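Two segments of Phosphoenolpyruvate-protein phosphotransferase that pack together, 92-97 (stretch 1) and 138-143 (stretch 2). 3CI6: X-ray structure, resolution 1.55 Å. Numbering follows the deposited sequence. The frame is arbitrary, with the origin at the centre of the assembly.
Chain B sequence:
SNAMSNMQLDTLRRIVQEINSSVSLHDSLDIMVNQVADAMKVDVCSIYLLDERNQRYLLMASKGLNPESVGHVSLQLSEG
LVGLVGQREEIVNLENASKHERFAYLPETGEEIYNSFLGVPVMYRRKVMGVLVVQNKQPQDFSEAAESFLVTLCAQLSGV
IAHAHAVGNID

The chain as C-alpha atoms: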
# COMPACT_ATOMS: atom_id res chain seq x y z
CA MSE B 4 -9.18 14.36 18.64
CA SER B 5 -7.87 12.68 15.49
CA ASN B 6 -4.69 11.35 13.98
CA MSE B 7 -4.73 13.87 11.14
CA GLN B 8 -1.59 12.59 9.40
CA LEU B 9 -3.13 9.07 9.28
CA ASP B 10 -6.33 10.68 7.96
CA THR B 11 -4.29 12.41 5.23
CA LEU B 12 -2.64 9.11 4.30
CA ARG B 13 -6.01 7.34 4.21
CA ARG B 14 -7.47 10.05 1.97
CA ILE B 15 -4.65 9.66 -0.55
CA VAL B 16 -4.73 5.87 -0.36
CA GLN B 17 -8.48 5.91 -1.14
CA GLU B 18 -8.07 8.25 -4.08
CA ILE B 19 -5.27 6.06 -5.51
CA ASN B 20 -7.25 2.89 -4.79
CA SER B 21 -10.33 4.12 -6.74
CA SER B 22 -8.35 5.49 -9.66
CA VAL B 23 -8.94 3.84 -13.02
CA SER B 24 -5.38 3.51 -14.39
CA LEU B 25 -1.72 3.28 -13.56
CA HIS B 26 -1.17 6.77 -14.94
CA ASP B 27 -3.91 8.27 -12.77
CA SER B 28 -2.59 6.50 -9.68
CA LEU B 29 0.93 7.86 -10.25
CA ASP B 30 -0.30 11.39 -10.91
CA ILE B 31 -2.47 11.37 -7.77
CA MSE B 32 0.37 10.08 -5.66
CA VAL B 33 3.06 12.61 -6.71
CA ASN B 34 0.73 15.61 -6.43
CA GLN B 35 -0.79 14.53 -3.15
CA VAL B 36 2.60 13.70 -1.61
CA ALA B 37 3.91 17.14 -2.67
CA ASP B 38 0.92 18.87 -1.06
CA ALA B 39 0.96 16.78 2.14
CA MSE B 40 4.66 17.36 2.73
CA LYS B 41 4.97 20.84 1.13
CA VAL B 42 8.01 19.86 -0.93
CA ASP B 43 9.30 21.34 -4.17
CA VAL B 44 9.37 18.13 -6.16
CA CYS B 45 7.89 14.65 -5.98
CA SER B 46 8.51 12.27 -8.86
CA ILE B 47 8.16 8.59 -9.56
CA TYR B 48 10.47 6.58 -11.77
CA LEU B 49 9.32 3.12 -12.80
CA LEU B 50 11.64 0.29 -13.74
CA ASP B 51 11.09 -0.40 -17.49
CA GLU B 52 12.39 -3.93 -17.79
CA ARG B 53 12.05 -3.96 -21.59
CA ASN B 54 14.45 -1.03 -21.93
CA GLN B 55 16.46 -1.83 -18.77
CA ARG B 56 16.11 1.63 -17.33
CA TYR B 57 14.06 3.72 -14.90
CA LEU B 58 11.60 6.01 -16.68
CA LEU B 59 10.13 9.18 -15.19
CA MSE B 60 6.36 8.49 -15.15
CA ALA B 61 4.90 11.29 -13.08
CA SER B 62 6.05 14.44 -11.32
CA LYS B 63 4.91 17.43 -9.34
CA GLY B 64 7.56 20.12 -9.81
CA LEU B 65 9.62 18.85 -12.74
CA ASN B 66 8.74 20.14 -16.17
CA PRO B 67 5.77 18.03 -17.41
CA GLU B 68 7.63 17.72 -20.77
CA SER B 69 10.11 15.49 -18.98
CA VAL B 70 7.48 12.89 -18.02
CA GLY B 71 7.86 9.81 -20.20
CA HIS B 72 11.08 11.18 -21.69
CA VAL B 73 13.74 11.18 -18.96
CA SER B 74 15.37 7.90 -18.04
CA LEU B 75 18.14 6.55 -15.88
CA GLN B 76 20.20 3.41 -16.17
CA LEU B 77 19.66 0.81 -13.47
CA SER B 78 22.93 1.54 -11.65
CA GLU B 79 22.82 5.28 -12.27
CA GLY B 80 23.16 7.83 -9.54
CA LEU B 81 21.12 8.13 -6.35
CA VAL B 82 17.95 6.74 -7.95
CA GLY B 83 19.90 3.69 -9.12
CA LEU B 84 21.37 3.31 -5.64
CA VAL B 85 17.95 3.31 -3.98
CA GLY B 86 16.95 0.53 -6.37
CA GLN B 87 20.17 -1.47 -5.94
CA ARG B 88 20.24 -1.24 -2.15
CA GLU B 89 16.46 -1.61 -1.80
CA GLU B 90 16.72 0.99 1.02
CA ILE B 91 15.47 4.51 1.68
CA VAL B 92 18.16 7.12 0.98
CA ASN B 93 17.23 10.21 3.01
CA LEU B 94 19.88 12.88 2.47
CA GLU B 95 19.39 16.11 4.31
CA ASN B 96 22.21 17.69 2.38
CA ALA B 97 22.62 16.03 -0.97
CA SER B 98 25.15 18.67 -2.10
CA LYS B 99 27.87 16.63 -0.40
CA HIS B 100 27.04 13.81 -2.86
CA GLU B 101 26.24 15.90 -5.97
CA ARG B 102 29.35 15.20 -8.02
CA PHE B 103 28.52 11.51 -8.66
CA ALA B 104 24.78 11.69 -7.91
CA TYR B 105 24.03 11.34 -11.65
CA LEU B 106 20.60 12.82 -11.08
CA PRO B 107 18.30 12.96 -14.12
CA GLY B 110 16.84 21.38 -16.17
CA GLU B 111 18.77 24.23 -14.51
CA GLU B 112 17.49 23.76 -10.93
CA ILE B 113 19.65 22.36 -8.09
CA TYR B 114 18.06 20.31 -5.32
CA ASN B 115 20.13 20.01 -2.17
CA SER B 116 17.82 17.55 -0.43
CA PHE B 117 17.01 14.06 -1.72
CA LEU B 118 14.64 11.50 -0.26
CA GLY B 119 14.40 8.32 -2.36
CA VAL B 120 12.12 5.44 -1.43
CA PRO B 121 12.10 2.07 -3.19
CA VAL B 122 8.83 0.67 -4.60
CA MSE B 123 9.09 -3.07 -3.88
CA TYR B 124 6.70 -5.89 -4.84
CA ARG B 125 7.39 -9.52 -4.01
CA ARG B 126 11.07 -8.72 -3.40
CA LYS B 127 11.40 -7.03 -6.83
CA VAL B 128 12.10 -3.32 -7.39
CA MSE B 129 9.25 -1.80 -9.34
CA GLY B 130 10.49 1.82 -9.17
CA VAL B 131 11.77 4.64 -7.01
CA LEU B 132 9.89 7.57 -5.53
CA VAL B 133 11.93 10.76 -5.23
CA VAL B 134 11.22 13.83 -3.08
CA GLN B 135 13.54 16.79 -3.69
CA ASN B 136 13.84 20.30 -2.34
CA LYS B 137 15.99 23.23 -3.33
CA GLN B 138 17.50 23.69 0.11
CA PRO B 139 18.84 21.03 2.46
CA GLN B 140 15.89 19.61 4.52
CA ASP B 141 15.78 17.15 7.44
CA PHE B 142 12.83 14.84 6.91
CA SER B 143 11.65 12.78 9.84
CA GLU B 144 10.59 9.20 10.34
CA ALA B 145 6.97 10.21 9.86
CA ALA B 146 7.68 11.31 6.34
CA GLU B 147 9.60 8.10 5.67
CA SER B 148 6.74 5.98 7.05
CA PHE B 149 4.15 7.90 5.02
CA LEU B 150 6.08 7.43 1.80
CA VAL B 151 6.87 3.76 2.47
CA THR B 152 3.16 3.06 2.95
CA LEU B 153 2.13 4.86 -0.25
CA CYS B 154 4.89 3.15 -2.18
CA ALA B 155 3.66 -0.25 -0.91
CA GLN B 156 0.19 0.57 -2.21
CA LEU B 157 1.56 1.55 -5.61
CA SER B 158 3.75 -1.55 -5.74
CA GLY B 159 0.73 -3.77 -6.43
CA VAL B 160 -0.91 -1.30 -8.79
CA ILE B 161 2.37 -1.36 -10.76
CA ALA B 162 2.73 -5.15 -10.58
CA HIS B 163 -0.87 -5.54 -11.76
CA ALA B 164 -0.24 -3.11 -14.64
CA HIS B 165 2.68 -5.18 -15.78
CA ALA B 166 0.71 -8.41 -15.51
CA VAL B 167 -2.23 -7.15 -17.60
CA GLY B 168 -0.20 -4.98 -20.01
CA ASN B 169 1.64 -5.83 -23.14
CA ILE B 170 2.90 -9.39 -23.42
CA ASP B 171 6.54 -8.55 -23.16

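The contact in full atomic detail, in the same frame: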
# COMPACT_ATOMS: atom_id res chain seq x y z
N VAL B 92 17.00 6.23 0.93
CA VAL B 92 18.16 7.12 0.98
C VAL B 92 17.60 8.52 1.27
O VAL B 92 17.03 9.16 0.42
CB VAL B 92 18.95 7.11 -0.30
CG1 VAL B 92 20.08 8.12 -0.22
CG2 VAL B 92 19.51 5.73 -0.59
N ASN B 93 17.79 8.96 2.52
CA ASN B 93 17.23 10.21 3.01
C ASN B 93 18.41 11.11 3.33
O ASN B 93 19.05 10.95 4.38
CB ASN B 93 16.35 9.96 4.21
CG ASN B 93 15.73 11.23 4.76
OD1 ASN B 93 15.96 12.33 4.22
ND2 ASN B 93 14.94 11.09 5.85
N LEU B 94 18.74 11.99 2.39
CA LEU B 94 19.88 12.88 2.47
C LEU B 94 19.41 14.30 2.74
O LEU B 94 18.81 14.96 1.88
CB LEU B 94 20.67 12.89 1.17
CG LEU B 94 21.53 11.68 0.92
CD1 LEU B 94 22.17 11.87 -0.47
CD2 LEU B 94 22.57 11.53 2.01
N GLU B 95 19.72 14.77 3.93
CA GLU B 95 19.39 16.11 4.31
C GLU B 95 20.11 17.08 3.41
O GLU B 95 19.54 18.05 2.96
CB GLU B 95 19.80 16.37 5.76
CG GLU B 95 19.54 17.78 6.26
CD GLU B 95 19.98 18.02 7.68
OE1 GLU B 95 20.53 17.09 8.33
OE2 GLU B 95 19.78 19.17 8.14
N ASN B 96 21.40 16.82 3.19
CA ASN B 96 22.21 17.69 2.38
C ASN B 96 22.85 16.87 1.28
O ASN B 96 23.91 16.26 1.47
CB ASN B 96 23.25 18.38 3.24
CG ASN B 96 24.00 19.46 2.48
OD1 ASN B 96 23.86 19.57 1.26
ND2 ASN B 96 24.79 20.25 3.17
N ALA B 97 22.18 16.83 0.13
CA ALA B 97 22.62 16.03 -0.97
C ALA B 97 23.75 16.70 -1.74
O ALA B 97 24.35 16.06 -2.60
CB ALA B 97 21.44 15.75 -1.89
N GLN B 138 16.61 23.57 -1.02
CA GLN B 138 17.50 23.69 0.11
C GLN B 138 17.66 22.36 0.82
O GLN B 138 16.79 21.51 0.72
CB GLN B 138 16.90 24.68 1.09
CG GLN B 138 16.81 26.08 0.51
CD GLN B 138 15.67 26.90 1.06
OE1 GLN B 138 14.71 26.36 1.64
NE2 GLN B 138 15.75 28.22 0.87
N PRO B 139 18.74 22.20 1.60
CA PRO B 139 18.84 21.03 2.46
C PRO B 139 17.62 21.00 3.41
O PRO B 139 17.18 22.04 3.89
CB PRO B 139 20.15 21.26 3.23
CG PRO B 139 20.92 22.22 2.43
CD PRO B 139 19.88 23.12 1.81
N GLN B 140 17.08 19.81 3.66
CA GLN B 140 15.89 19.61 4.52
C GLN B 140 16.06 18.30 5.29
O GLN B 140 16.38 17.28 4.69
CB GLN B 140 14.60 19.47 3.68
CG GLN B 140 14.27 20.60 2.77
CD GLN B 140 13.70 21.77 3.50
OE1 GLN B 140 12.48 21.91 3.60
NE2 GLN B 140 14.55 22.57 4.10
N ASP B 141 15.74 18.32 6.57
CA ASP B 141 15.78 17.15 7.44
C ASP B 141 14.36 16.64 7.52
O ASP B 141 13.49 17.28 8.14
CB ASP B 141 16.33 17.54 8.82
CG ASP B 141 16.43 16.35 9.77
OD1 ASP B 141 15.89 15.27 9.48
OD2 ASP B 141 17.08 16.50 10.83
N PHE B 142 14.13 15.51 6.88
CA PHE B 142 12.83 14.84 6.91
C PHE B 142 12.80 13.72 7.92
O PHE B 142 13.71 12.89 7.94
CB PHE B 142 12.43 14.35 5.54
CG PHE B 142 12.07 15.47 4.62
CD1 PHE B 142 11.01 16.31 4.91
CD2 PHE B 142 12.82 15.73 3.53
CE1 PHE B 142 10.72 17.37 4.11
CE2 PHE B 142 12.53 16.80 2.70
CZ PHE B 142 11.48 17.62 2.99
N SER B 143 11.75 13.68 8.73
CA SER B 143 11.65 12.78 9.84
C SER B 143 11.16 11.39 9.46
O SER B 143 10.77 11.12 8.32
CB SER B 143 10.65 13.34 10.86
OG SER B 143 9.32 13.03 10.52
O HOH W 1 16.36 14.54 5.39

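Two chain segments can run alongside each other without forming a sheet, provided that a few polar groups stand in for the missing ladder of backbone hydrogen bonds. The contact between residues 92-97 and 138-143 of this phosphotransferase is a compact example. The touching parts run in roughly opposite directions, 155° apart end to end, and come close enough for CA of Asn 96 to lie 4.7 Å from CA of Pro 139, and CA of Glu 95 to lie 4.9 Å from CA of Asp 141. Only 309 Å² is buried, both sides summed, so directional polar contacts are a conspicuous part of the interface.

Stretch 1 begins as a strand, but Val 92 stays out of reach of its partner. Asn 93 makes the first connection. Its CA-to-CB bond points toward stretch 2, and with chi1 in the t well the amide extends far enough for ND2 to donate a hydrogen bond to O of Phe 142, at 3.0 Å. The other end of the same amide is served by a water, which lies 2.5 Å from Asn 93 OD1, 2.8 Å from Gln 140 O and 2.9 Å from Phe 142 N. The water accepts from that backbone N–H, so side chain and solvent together engage the backbone N and O of Phe 142, and the water also touches Gln 140 O, which Glu 95 CA approaches as well.

Leu 94 turns its side chain away and adds almost nothing. At Glu 95 the strand has ended and the two backbones meet directly. Gln 140 N donates to Glu 95 O at 3.1 Å, the one main-chain hydrogen bond across the pair, while Glu 95 CA approaches Gln 140 O at 3.3 Å in a CA-H...O contact. Glu 95 O also lies 3.1 Å from Pro 139 CA. Proline has no amide proton to offer, and the following residue supplies the donor.

The Glu 95 side chain, extended through chi1 and chi2, lies along Asp 141, its CG 3.9 Å from Asp 141 N and its CD 3.9 Å from Asp 141 CB. The pairing covers surface but brings like charges together, with Glu 95 OE1 4.3 Å from Asp 141 OD2; both residues are exposed, where solvent can screen the repulsion.

Asn 96 closes the contact by packing: its OD1 comes within 4.1 Å of Pro 139 CG. On the far side, Gln 140 directs its CB away and folds back, NE2 donating to Pro 139 O at 2.7 Å. Ala 97 makes no contact.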